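Local atomic coordinates of monosaccharide-transporting ATPase (Actinobacillus succinogenes, PDB entry 5DTE), a protein that binds the sugar D-allose between two lobes and, as a periplasmic solute-binding protein, probably delivers it to an ABC transporter. Residues A[202-207]-A[231-236]. Residues are numbered along the deposited sequence; the frame is centred on the assembly and turned at random.
Sequences QALNVT and AVTAVE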
# COMPACT_ATOMS: atom_id res chain seq x y z
N GLN A 202 12.35 -0.21 12.20
CA GLN A 202 11.80 -1.30 13.00
C GLN A 202 11.98 -2.72 12.40
O GLN A 202 12.17 -3.71 13.13
CB GLN A 202 10.32 -1.07 13.25
CG GLN A 202 9.98 0.20 13.95
CD GLN A 202 8.57 0.20 14.49
OE1 GLN A 202 8.00 -0.86 14.80
NE2 GLN A 202 7.99 1.39 14.61
N ALA A 203 11.89 -2.82 11.07
CA ALA A 203 12.00 -4.11 10.41
C ALA A 203 13.44 -4.60 10.46
O ALA A 203 13.69 -5.80 10.43
CB ALA A 203 11.51 -4.02 8.99
N LEU A 204 14.39 -3.68 10.58
CA LEU A 204 15.78 -4.06 10.82
C LEU A 204 15.93 -4.69 12.22
O LEU A 204 16.53 -5.75 12.37
CB LEU A 204 16.71 -2.86 10.65
CG LEU A 204 18.21 -2.98 10.96
CD1 LEU A 204 18.93 -3.85 9.94
CD2 LEU A 204 18.83 -1.59 10.98
N ASN A 205 15.36 -4.03 13.23
CA ASN A 205 15.36 -4.59 14.57
C ASN A 205 14.62 -5.92 14.61
O ASN A 205 15.19 -6.94 15.02
CB ASN A 205 14.73 -3.64 15.56
CG ASN A 205 14.84 -4.14 16.99
OD1 ASN A 205 14.09 -5.01 17.42
ND2 ASN A 205 15.81 -3.60 17.72
N VAL A 206 13.36 -5.92 14.19
CA VAL A 206 12.58 -7.16 14.21
C VAL A 206 13.26 -8.31 13.43
O VAL A 206 13.37 -9.42 13.95
CB VAL A 206 11.18 -6.94 13.66
CG1 VAL A 206 10.50 -8.28 13.40
CG2 VAL A 206 10.35 -6.09 14.62
N THR A 207 13.73 -8.04 12.21
CA THR A 207 14.33 -9.09 11.39
C THR A 207 15.56 -9.69 12.04
O THR A 207 15.80 -10.89 11.93
CB THR A 207 14.74 -8.58 9.98
OG1 THR A 207 13.61 -7.98 9.34
CG2 THR A 207 15.24 -9.70 9.09
N ALA A 231 14.76 -5.33 6.11
CA ALA A 231 14.98 -6.76 6.28
C ALA A 231 16.24 -7.22 5.55
O ALA A 231 16.98 -8.08 6.05
CB ALA A 231 13.78 -7.52 5.78
N VAL A 232 16.48 -6.65 4.38
CA VAL A 232 17.71 -6.94 3.64
C VAL A 232 18.95 -6.53 4.43
O VAL A 232 19.91 -7.28 4.52
CB VAL A 232 17.72 -6.25 2.26
CG1 VAL A 232 19.08 -6.42 1.59
CG2 VAL A 232 16.62 -6.79 1.38
N THR A 233 18.92 -5.33 5.01
CA THR A 233 20.03 -4.82 5.83
C THR A 233 20.39 -5.76 6.97
O THR A 233 21.56 -5.91 7.31
CB THR A 233 19.69 -3.44 6.40
OG1 THR A 233 19.25 -2.60 5.33
CG2 THR A 233 20.90 -2.82 7.07
N ALA A 234 19.37 -6.37 7.57
CA ALA A 234 19.57 -7.39 8.57
C ALA A 234 20.35 -8.58 7.99
O ALA A 234 21.42 -8.92 8.50
CB ALA A 234 18.25 -7.85 9.14
N VAL A 235 19.84 -9.21 6.92
CA VAL A 235 20.52 -10.40 6.43
C VAL A 235 21.98 -10.08 6.03
O VAL A 235 22.88 -10.83 6.38
CB VAL A 235 19.74 -11.10 5.27
CG1 VAL A 235 18.30 -11.31 5.65
CG2 VAL A 235 19.84 -10.35 3.96
N GLU A 236 22.24 -8.94 5.38
CA GLU A 236 23.61 -8.58 4.99
C GLU A 236 24.49 -8.24 6.20
O GLU A 236 25.71 -8.47 6.19
CB GLU A 236 23.60 -7.41 4.00
CG GLU A 236 23.06 -7.79 2.61
CD GLU A 236 23.26 -6.70 1.57
OE1 GLU A 236 23.13 -5.50 1.92
OE2 GLU A 236 23.56 -7.04 0.40
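Thr207 and Leu204, one turn apart on helix 200-213, pack against Ala231, Thr233 and Ala234 of helix 225-237. The Thr207 methyl CG2 lies anti to its own backbone N, which directs it across the interface to Ala234 CB at 3.5 Å, while the hydroxyl branch falls beside that N and turns back toward Ala203 O. This carbonyl accepts the Thr207 backbone N-H; the hydroxyl's own bond to it is modelled too short to be trusted in detail. OG1 also lies 3.6 Å from Ala231 CB, so the hydroxyl side of Thr207 faces that methyl. Leu204 starts out alongside the interface, but chi1 of 175° and chi2 of 69° carry CD1 over the other backbone, 3.6 Å from Thr233 CG2 and 4.1 Å from Ala234 CB. The Thr233 hydroxyl bonds back to Ile229 O, and its methyl meets the leucine. No hydrogen bond links the segments; their axes come within 7.9 Å and cross at -43°, with alanines and threonines between them. Beneath, Leu162 of strand 157-163 touches Thr207 and Ala231. Two neighbouring helices thus pack on one face of a parallel sheet, as in the Rossmann-like alpha/beta lobes of periplasmic sugar-binding proteins.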